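PDB 2EEN: hypothetical protein PH1819 from Pyrococcus horikoshii, which is of unknown function but carries a CYTH domain, the fold of class IV adenylate cyclases and thiamine triphosphatases, and so probably binds a phosphate-bearing ligand. Local coordinates for residues 107-121 against 124-138. Sequence-based numbering, arbitrary orientation.
Sequences VVKTREKYYVEKGVT and LDEVEGLGKFIEIET
Arg111 and Asp125, a non-hydrogen-bonded pair on neighbouring antiparallel strands, are joined side-on through two nitrogens. NE meets OD1 at 2.9 Å, and NH2 meets OD2 in an equally short, nearly straight bond. Both oxygens lie in the guanidinium plane, but the carboxylate is turned 29° against it. A bend at chi3 (-74°) brings the guanidinium round to Asp125. NH2 also forms a salt bridge, 3.3 Å long, to Glu135 OE2 on the next strand, whose carboxylate stands 70° from the guanidinium. Lys109 CE rests over one guanidinium face, while its NZ bonds to His30. Asp125 OD2 has a second partner in the hydroxyl of Tyr170. A leucine in place of Arg111 would probably leave Asp125 and Glu135 without the cation that joins them.

This face is buried and tightly packed. Lys109 CB lies alongside Val127 CG2 at 3.8 Å. On the opposite face, Leu124 CD1 approaches Tyr114 CE1 obliquely at 3.6 Å. Tyr114 OH donates to Glu112 OE1, which also pairs with Arg19.

The hairpin ends are wetter. Glu128 lies across Val108 with its carboxylate against CB and CG1, and a water links Val108 N to Glu128 O. Midway along the strands, another water joins Thr110 OG1 to Leu124 O. At the far end, Thr138 OG1 donates to Gly119 O at 2.9 Å from above the carbonyl plane. A third water bridges Thr121 OG1 and, weakly, Glu137 OE1.

Backbone bonds pair Thr110 with Glu126, Glu112 with Leu124 and Thr121 with Glu137. Strand 120-127 is thus the shared middle strand of two consecutive hairpins. Such an antiparallel meander, with charged residues packed on one face, is consistent with the CYTH fold, whose strands curve into a tunnel.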
ATOM      1  N   VAL A 107       1.325 -14.395 -12.284  1.00 18.40           N
ATOM      2  CA  VAL A 107       2.276 -15.491 -12.209  1.00 17.03           C
ATOM      3  C   VAL A 107       1.833 -16.435 -11.104  1.00 15.68           C
ATOM      4  O   VAL A 107       1.663 -16.029  -9.961  1.00 16.70           O
ATOM      5  CB  VAL A 107       3.703 -14.972 -11.913  1.00 17.09           C
ATOM      6  CG1 VAL A 107       4.685 -16.135 -11.873  1.00 18.96           C
ATOM      7  CG2 VAL A 107       4.114 -13.962 -12.974  1.00 19.12           C
ATOM      8  N   VAL A 108       1.632 -17.698 -11.461  1.00 15.52           N
ATOM      9  CA  VAL A 108       1.190 -18.700 -10.501  1.00 15.27           C
ATOM     10  C   VAL A 108       2.226 -19.792 -10.354  1.00 15.66           C
ATOM     11  O   VAL A 108       2.769 -20.274 -11.345  1.00 16.52           O
ATOM     12  CB  VAL A 108      -0.127 -19.349 -10.956  1.00 16.78           C
ATOM     13  CG1 VAL A 108      -0.582 -20.376  -9.930  1.00 18.57           C
ATOM     14  CG2 VAL A 108      -1.185 -18.282 -11.155  1.00 18.46           C
ATOM     15  N   LYS A 109       2.496 -20.192  -9.117  1.00 14.74           N
ATOM     16  CA  LYS A 109       3.474 -21.240  -8.894  1.00 14.72           C
ATOM     17  C   LYS A 109       3.290 -21.899  -7.540  1.00 15.88           C
ATOM     18  O   LYS A 109       2.526 -21.425  -6.697  1.00 17.17           O
ATOM     19  CB  LYS A 109       4.888 -20.656  -8.950  1.00 14.15           C
ATOM     20  CG  LYS A 109       5.185 -19.701  -7.783  1.00 13.69           C
ATOM     21  CD  LYS A 109       6.648 -19.247  -7.770  1.00 15.80           C
ATOM     22  CE  LYS A 109       6.943 -18.358  -6.568  1.00 19.22           C
ATOM     23  NZ  LYS A 109       6.248 -17.037  -6.650  1.00 18.07           N
ATOM     24  N   THR A 110       3.980 -23.017  -7.353  1.00 16.78           N
ATOM     25  CA  THR A 110       3.971 -23.684  -6.065  1.00 15.99           C
ATOM     26  C   THR A 110       5.416 -23.516  -5.626  1.00 17.62           C
ATOM     27  O   THR A 110       6.319 -23.445  -6.462  1.00 18.27           O
ATOM     28  CB  THR A 110       3.593 -25.179  -6.149  1.00 18.91           C
ATOM     29  OG1 THR A 110       4.508 -25.881  -6.992  1.00 20.02           O
ATOM     30  CG2 THR A 110       2.184 -25.326  -6.686  1.00 20.72           C
ATOM     31  N   ARG A 111       5.630 -23.411  -4.323  1.00 17.09           N
ATOM     32  CA  ARG A 111       6.971 -23.207  -3.803  1.00 18.68           C
ATOM     33  C   ARG A 111       7.168 -24.045  -2.557  1.00 20.13           C
ATOM     34  O   ARG A 111       6.428 -23.907  -1.585  1.00 19.50           O
ATOM     35  CB  ARG A 111       7.189 -21.718  -3.526  1.00 20.11           C
ATOM     36  CG  ARG A 111       8.413 -21.390  -2.669  1.00 22.63           C
ATOM     37  CD  ARG A 111       8.712 -19.895  -2.675  1.00 23.15           C
ATOM     38  NE  ARG A 111       9.291 -19.465  -3.950  1.00 22.52           N
ATOM     39  CZ  ARG A 111       9.548 -18.202  -4.277  1.00 25.41           C
ATOM     40  NH1 ARG A 111       9.275 -17.215  -3.428  1.00 26.37           N
ATOM     41  NH2 ARG A 111      10.092 -17.922  -5.456  1.00 20.67           N
ATOM     42  N   GLU A 112       8.155 -24.931  -2.603  1.00 18.93           N
ATOM     43  CA  GLU A 112       8.464 -25.769  -1.452  1.00 18.53           C
ATOM     44  C   GLU A 112       9.706 -25.130  -0.849  1.00 18.11           C
ATOM     45  O   GLU A 112      10.725 -25.014  -1.523  1.00 16.77           O
ATOM     46  CB  GLU A 112       8.769 -27.204  -1.865  1.00 20.01           C
ATOM     47  CG  GLU A 112       7.547 -28.038  -2.217  1.00 24.39           C
ATOM     48  CD  GLU A 112       7.915 -29.432  -2.702  1.00 27.87           C
ATOM     49  OE1 GLU A 112       8.890 -30.012  -2.178  1.00 29.01           O
ATOM     50  OE2 GLU A 112       7.224 -29.956  -3.601  1.00 30.52           O
ATOM     51  N   LYS A 113       9.613 -24.715   0.411  1.00 16.25           N
ATOM     52  CA  LYS A 113      10.727 -24.061   1.091  1.00 15.73           C
ATOM     53  C   LYS A 113      11.531 -25.036   1.932  1.00 15.09           C
ATOM     54  O   LYS A 113      10.966 -25.875   2.635  1.00 15.79           O
ATOM     55  CB  LYS A 113      10.215 -22.943   1.996  1.00 18.91           C
ATOM     56  CG  LYS A 113       9.574 -21.769   1.283  1.00 25.08           C
ATOM     57  CD  LYS A 113       9.221 -20.689   2.302  1.00 27.86           C
ATOM     58  CE  LYS A 113       8.599 -19.466   1.656  1.00 31.09           C
ATOM     59  NZ  LYS A 113       8.251 -18.451   2.689  1.00 32.33           N
ATOM     60  N   TYR A 114      12.850 -24.899   1.859  1.00 12.83           N
ATOM     61  CA  TYR A 114      13.775 -25.748   2.597  1.00 14.27           C
ATOM     62  C   TYR A 114      14.791 -24.935   3.371  1.00 13.04           C
ATOM     63  O   TYR A 114      15.297 -23.925   2.891  1.00 16.24           O
ATOM     64  CB  TYR A 114      14.513 -26.682   1.631  1.00 13.48           C
ATOM     65  CG  TYR A 114      13.604 -27.709   1.028  1.00 17.24           C
ATOM     66  CD1 TYR A 114      12.777 -27.385  -0.051  1.00 15.75           C
ATOM     67  CD2 TYR A 114      13.486 -28.979   1.596  1.00 17.58           C
ATOM     68  CE1 TYR A 114      11.854 -28.294  -0.539  1.00 18.35           C
ATOM     69  CE2 TYR A 114      12.559 -29.894   1.112  1.00 19.90           C
ATOM     70  CZ  TYR A 114      11.745 -29.541   0.046  1.00 19.31           C
ATOM     71  OH  TYR A 114      10.799 -30.428  -0.419  1.00 25.37           O
ATOM     72  N   TYR A 115      15.083 -25.382   4.589  1.00 13.86           N
ATOM     73  CA  TYR A 115      16.064 -24.724   5.440  1.00 13.94           C
ATOM     74  C   TYR A 115      17.462 -25.203   5.046  1.00 14.19           C
ATOM     75  O   TYR A 115      17.733 -26.396   5.066  1.00 15.26           O
ATOM     76  CB  TYR A 115      15.804 -25.094   6.901  1.00 15.54           C
ATOM     77  CG  TYR A 115      16.827 -24.540   7.868  1.00 14.35           C
ATOM     78  CD1 TYR A 115      16.670 -23.277   8.431  1.00 16.92           C
ATOM     79  CD2 TYR A 115      17.952 -25.282   8.221  1.00 16.20           C
ATOM     80  CE1 TYR A 115      17.609 -22.768   9.330  1.00 17.10           C
ATOM     81  CE2 TYR A 115      18.898 -24.778   9.117  1.00 15.19           C
ATOM     82  CZ  TYR A 115      18.715 -23.528   9.664  1.00 15.94           C
ATOM     83  OH  TYR A 115      19.642 -23.039  10.555  1.00 19.43           O
ATOM     84  N   VAL A 116      18.347 -24.278   4.680  1.00 13.80           N
ATOM     85  CA  VAL A 116      19.712 -24.646   4.303  1.00 14.12           C
ATOM     86  C   VAL A 116      20.637 -24.435   5.488  1.00 15.46           C
ATOM     87  O   VAL A 116      21.322 -25.359   5.932  1.00 17.19           O
ATOM     88  CB  VAL A 116      20.199 -23.807   3.115  1.00 15.17           C
ATOM     89  CG1 VAL A 116      21.671 -24.103   2.819  1.00 19.69           C
ATOM     90  CG2 VAL A 116      19.353 -24.123   1.907  1.00 16.82           C
ATOM     91  N   GLU A 117      20.665 -23.204   5.978  1.00 14.92           N
ATOM     92  CA  GLU A 117      21.459 -22.854   7.144  1.00 18.14           C
ATOM     93  C   GLU A 117      20.837 -21.615   7.747  1.00 16.53           C
ATOM     94  O   GLU A 117      19.832 -21.117   7.245  1.00 15.24           O
ATOM     95  CB  GLU A 117      22.932 -22.640   6.786  1.00 22.85           C
ATOM     96  CG  GLU A 117      23.203 -21.749   5.611  1.00 29.78           C
ATOM     97  CD  GLU A 117      24.675 -21.769   5.231  1.00 33.45           C
ATOM     98  OE1 GLU A 117      25.154 -22.807   4.719  1.00 37.22           O
ATOM     99  OE2 GLU A 117      25.354 -20.754   5.463  1.00 36.93           O
ATOM    100  N   LYS A 118      21.403 -21.115   8.834  1.00 16.68           N
ATOM    101  CA  LYS A 118      20.795 -19.965   9.465  1.00 18.37           C
ATOM    102  C   LYS A 118      20.655 -18.807   8.494  1.00 17.62           C
ATOM    103  O   LYS A 118      21.637 -18.332   7.927  1.00 18.72           O
ATOM    104  CB  LYS A 118      21.602 -19.529  10.682  1.00 20.54           C
ATOM    105  CG  LYS A 118      20.924 -18.416  11.453  1.00 21.85           C
ATOM    106  CD  LYS A 118      21.674 -18.086  12.727  1.00 22.80           C
ATOM    107  CE  LYS A 118      20.980 -16.975  13.482  1.00 22.63           C
ATOM    108  NZ  LYS A 118      21.043 -15.692  12.733  1.00 23.47           N
ATOM    109  N   GLY A 119      19.419 -18.375   8.292  1.00 17.90           N
ATOM    110  CA  GLY A 119      19.169 -17.256   7.406  1.00 17.05           C
ATOM    111  C   GLY A 119      19.272 -17.559   5.928  1.00 19.13           C
ATOM    112  O   GLY A 119      19.217 -16.639   5.114  1.00 19.21           O
ATOM    113  N   VAL A 120      19.424 -18.830   5.572  1.00 15.48           N
ATOM    114  CA  VAL A 120      19.514 -19.209   4.161  1.00 15.83           C
ATOM    115  C   VAL A 120      18.434 -20.227   3.839  1.00 15.39           C
ATOM    116  O   VAL A 120      18.345 -21.281   4.480  1.00 15.26           O
ATOM    117  CB  VAL A 120      20.876 -19.813   3.811  1.00 15.11           C
ATOM    118  CG1 VAL A 120      20.934 -20.108   2.316  1.00 15.71           C
ATOM    119  CG2 VAL A 120      21.994 -18.844   4.205  1.00 18.30           C
ATOM    120  N   THR A 121      17.618 -19.904   2.840  1.00 14.28           N
ATOM    121  CA  THR A 121      16.521 -20.766   2.443  1.00 15.19           C
ATOM    122  C   THR A 121      16.530 -21.066   0.949  1.00 15.79           C
ATOM    123  O   THR A 121      16.893 -20.219   0.140  1.00 15.48           O
ATOM    124  CB  THR A 121      15.165 -20.106   2.796  1.00 19.98           C
ATOM    125  OG1 THR A 121      15.147 -19.780   4.190  1.00 25.26           O
ATOM    126  CG2 THR A 121      14.007 -21.049   2.488  1.00 23.07           C
ATOM    127  N   LEU A 124      11.871 -24.655  -4.055  1.00 13.28           N
ATOM    128  CA  LEU A 124      11.704 -25.432  -5.273  1.00 14.58           C
ATOM    129  C   LEU A 124      10.427 -24.862  -5.862  1.00 15.76           C
ATOM    130  O   LEU A 124       9.354 -24.995  -5.275  1.00 16.54           O
ATOM    131  CB  LEU A 124      11.526 -26.914  -4.961  1.00 17.09           C
ATOM    132  CG  LEU A 124      12.645 -27.551  -4.138  1.00 16.87           C
ATOM    133  CD1 LEU A 124      12.394 -29.047  -4.065  1.00 17.40           C
ATOM    134  CD2 LEU A 124      14.005 -27.248  -4.765  1.00 18.29           C
ATOM    135  N   ASP A 125      10.555 -24.210  -7.013  1.00 14.86           N
ATOM    136  CA  ASP A 125       9.412 -23.577  -7.658  1.00 15.55           C
ATOM    137  C   ASP A 125       8.910 -24.296  -8.897  1.00 13.50           C
ATOM    138  O   ASP A 125       9.687 -24.665  -9.764  1.00 16.63           O
ATOM    139  CB  ASP A 125       9.760 -22.145  -8.075  1.00 15.89           C
ATOM    140  CG  ASP A 125      10.140 -21.257  -6.912  1.00 19.44           C
ATOM    141  OD1 ASP A 125       9.907 -21.639  -5.741  1.00 22.14           O
ATOM    142  OD2 ASP A 125      10.665 -20.158  -7.179  1.00 18.30           O
ATOM    143  N   GLU A 126       7.596 -24.494  -8.967  1.00 13.87           N
ATOM    144  CA  GLU A 126       6.966 -25.099 -10.140  1.00 14.35           C
ATOM    145  C   GLU A 126       6.099 -23.952 -10.632  1.00 12.94           C
ATOM    146  O   GLU A 126       5.029 -23.703 -10.087  1.00 14.16           O
ATOM    147  CB  GLU A 126       6.086 -26.285  -9.748  1.00 17.72           C
ATOM    148  CG  GLU A 126       5.430 -26.971 -10.930  1.00 24.53           C
ATOM    149  CD  GLU A 126       6.432 -27.686 -11.819  1.00 27.58           C
ATOM    150  OE1 GLU A 126       7.044 -28.667 -11.348  1.00 29.86           O
ATOM    151  OE2 GLU A 126       6.610 -27.270 -12.984  1.00 26.90           O
ATOM    152  N   VAL A 127       6.573 -23.253 -11.657  1.00 12.68           N
ATOM    153  CA  VAL A 127       5.881 -22.081 -12.181  1.00 14.60           C
ATOM    154  C   VAL A 127       5.027 -22.405 -13.391  1.00 14.09           C
ATOM    155  O   VAL A 127       5.522 -22.935 -14.383  1.00 16.13           O
ATOM    156  CB  VAL A 127       6.910 -21.000 -12.560  1.00 15.79           C
ATOM    157  CG1 VAL A 127       6.222 -19.720 -12.991  1.00 15.04           C
ATOM    158  CG2 VAL A 127       7.835 -20.750 -11.366  1.00 15.89           C
ATOM    159  N   GLU A 128       3.744 -22.076 -13.300  1.00 14.47           N
ATOM    160  CA  GLU A 128       2.824 -22.327 -14.405  1.00 16.35           C
ATOM    161  C   GLU A 128       3.299 -21.556 -15.633  1.00 16.83           C
ATOM    162  O   GLU A 128       3.611 -20.362 -15.555  1.00 17.24           O
ATOM    163  CB  GLU A 128       1.405 -21.893 -14.032  1.00 17.97           C
ATOM    164  CG  GLU A 128       0.820 -22.648 -12.851  1.00 23.04           C
ATOM    165  CD  GLU A 128      -0.683 -22.461 -12.726  1.00 25.45           C
ATOM    166  OE1 GLU A 128      -1.224 -21.540 -13.370  1.00 28.30           O
ATOM    167  OE2 GLU A 128      -1.321 -23.233 -11.977  1.00 29.20           O
ATOM    168  N   GLY A 129       3.379 -22.253 -16.760  1.00 16.66           N
ATOM    169  CA  GLY A 129       3.811 -21.613 -17.987  1.00 17.46           C
ATOM    170  C   GLY A 129       5.311 -21.510 -18.189  1.00 19.26           C
ATOM    171  O   GLY A 129       5.750 -21.047 -19.240  1.00 19.93           O
ATOM    172  N   LEU A 130       6.100 -21.925 -17.197  1.00 17.88           N
ATOM    173  CA  LEU A 130       7.558 -21.868 -17.308  1.00 19.09           C
ATOM    174  C   LEU A 130       8.253 -23.169 -16.925  1.00 21.17           C
ATOM    175  O   LEU A 130       9.170 -23.611 -17.619  1.00 25.40           O
ATOM    176  CB  LEU A 130       8.133 -20.743 -16.448  1.00 18.30           C
ATOM    177  CG  LEU A 130       7.887 -19.285 -16.820  1.00 18.72           C
ATOM    178  CD1 LEU A 130       8.668 -18.435 -15.831  1.00 16.79           C
ATOM    179  CD2 LEU A 130       8.351 -18.983 -18.248  1.00 17.54           C
ATOM    180  N   GLY A 131       7.833 -23.777 -15.821  1.00 18.30           N
ATOM    181  CA  GLY A 131       8.452 -25.020 -15.402  1.00 17.98           C
ATOM    182  C   GLY A 131       9.119 -24.941 -14.045  1.00 17.42           C
ATOM    183  O   GLY A 131       8.786 -24.085 -13.226  1.00 17.01           O
ATOM    184  N   LYS A 132      10.075 -25.832 -13.815  1.00 17.44           N
ATOM    185  CA  LYS A 132      10.785 -25.903 -12.542  1.00 17.12           C
ATOM    186  C   LYS A 132      12.012 -25.008 -12.395  1.00 16.33           C
ATOM    187  O   LYS A 132      12.855 -24.919 -13.290  1.00 16.76           O
ATOM    188  CB  LYS A 132      11.215 -27.344 -12.271  1.00 19.10           C
ATOM    189  CG  LYS A 132      10.076 -28.325 -12.119  1.00 21.16           C
ATOM    190  CD  LYS A 132      10.611 -29.731 -11.883  1.00 23.06           C
ATOM    191  CE  LYS A 132       9.513 -30.682 -11.431  1.00 25.83           C
ATOM    192  NZ  LYS A 132       8.383 -30.741 -12.394  1.00 26.57           N
ATOM    193  N   PHE A 133      12.098 -24.356 -11.241  1.00 15.82           N
ATOM    194  CA  PHE A 133      13.223 -23.491 -10.912  1.00 15.27           C
ATOM    195  C   PHE A 133      13.580 -23.719  -9.456  1.00 16.85           C
ATOM    196  O   PHE A 133      12.811 -24.311  -8.696  1.00 16.08           O
ATOM    197  CB  PHE A 133      12.870 -22.011 -11.061  1.00 16.56           C
ATOM    198  CG  PHE A 133      12.618 -21.584 -12.471  1.00 16.27           C
ATOM    199  CD1 PHE A 133      11.437 -21.937 -13.108  1.00 16.28           C
ATOM    200  CD2 PHE A 133      13.555 -20.823 -13.154  1.00 18.62           C
ATOM    201  CE1 PHE A 133      11.191 -21.539 -14.418  1.00 17.14           C
ATOM    202  CE2 PHE A 133      13.320 -20.416 -14.472  1.00 19.93           C
ATOM    203  CZ  PHE A 133      12.132 -20.774 -15.100  1.00 18.80           C
ATOM    204  N   ILE A 134      14.759 -23.246  -9.084  1.00 17.32           N
ATOM    205  CA  ILE A 134      15.204 -23.339  -7.711  1.00 16.76           C
ATOM    206  C   ILE A 134      15.769 -21.978  -7.347  1.00 18.43           C
ATOM    207  O   ILE A 134      16.540 -21.378  -8.102  1.00 18.21           O
ATOM    208  CB  ILE A 134      16.276 -24.432  -7.510  1.00 17.41           C
ATOM    209  CG1 ILE A 134      16.682 -24.465  -6.031  1.00 16.47           C
ATOM    210  CG2 ILE A 134      17.479 -24.178  -8.414  1.00 17.99           C
ATOM    211  CD1 ILE A 134      17.510 -25.661  -5.646  1.00 18.14           C
ATOM    212  N   GLU A 135      15.345 -21.467  -6.202  1.00 15.77           N
ATOM    213  CA  GLU A 135      15.826 -20.180  -5.748  1.00 17.89           C
ATOM    214  C   GLU A 135      16.479 -20.363  -4.399  1.00 15.70           C
ATOM    215  O   GLU A 135      16.194 -21.328  -3.687  1.00 18.65           O
ATOM    216  CB  GLU A 135      14.675 -19.175  -5.636  1.00 21.43           C
ATOM    217  CG  GLU A 135      14.196 -18.639  -6.983  1.00 24.99           C
ATOM    218  CD  GLU A 135      13.185 -17.509  -6.851  1.00 28.95           C
ATOM    219  OE1 GLU A 135      13.234 -16.772  -5.844  1.00 32.28           O
ATOM    220  OE2 GLU A 135      12.352 -17.339  -7.767  1.00 31.35           O
ATOM    221  N   ILE A 136      17.388 -19.454  -4.081  1.00 16.35           N
ATOM    222  CA  ILE A 136      18.066 -19.463  -2.797  1.00 16.17           C
ATOM    223  C   ILE A 136      18.210 -18.009  -2.376  1.00 17.68           C
ATOM    224  O   ILE A 136      18.444 -17.124  -3.208  1.00 16.99           O
ATOM    225  CB  ILE A 136      19.445 -20.164  -2.870  1.00 15.19           C
ATOM    226  CG1 ILE A 136      20.002 -20.333  -1.452  1.00 16.06           C
ATOM    227  CG2 ILE A 136      20.406 -19.369  -3.759  1.00 15.03           C
ATOM    228  CD1 ILE A 136      21.160 -21.320  -1.366  1.00 13.25           C
ATOM    229  N   GLU A 137      18.045 -17.752  -1.086  1.00 15.69           N
ATOM    230  CA  GLU A 137      18.136 -16.393  -0.584  1.00 19.46           C
ATOM    231  C   GLU A 137      18.680 -16.305   0.825  1.00 20.03           C
ATOM    232  O   GLU A 137      18.586 -17.253   1.610  1.00 19.13           O
ATOM    233  CB  GLU A 137      16.758 -15.738  -0.599  1.00 22.26           C
ATOM    234  CG  GLU A 137      15.716 -16.553   0.151  1.00 30.54           C
ATOM    235  CD  GLU A 137      14.575 -15.709   0.678  1.00 35.39           C
ATOM    236  OE1 GLU A 137      14.764 -15.040   1.716  1.00 40.86           O
ATOM    237  OE2 GLU A 137      13.493 -15.714   0.057  1.00 40.09           O
ATOM    238  N   THR A 138      19.240 -15.142   1.131  1.00 20.04           N
ATOM    239  CA  THR A 138      19.776 -14.855   2.450  1.00 20.50           C
ATOM    240  C   THR A 138      19.853 -13.344   2.573  1.00 22.96           C
ATOM    241  O   THR A 138      19.998 -12.642   1.570  1.00 22.18           O
ATOM    242  CB  THR A 138      21.179 -15.453   2.649  1.00 21.86           C
ATOM    243  OG1 THR A 138      21.566 -15.297   4.024  1.00 23.30           O
ATOM    244  CG2 THR A 138      22.197 -14.746   1.756  1.00 23.64           C
TER
HETATM  245  O   HOH W   1       2.148 -18.306 -14.286  1.00 19.62           O
HETATM  246  O   HOH W   2       6.971 -26.448  -5.843  1.00 21.11           O
HETATM  247  O   HOH W   3      22.708 -15.841   7.213  1.00 30.44           O
HETATM  248  O   HOH W   4      16.026 -17.088   4.019  1.00 35.93           O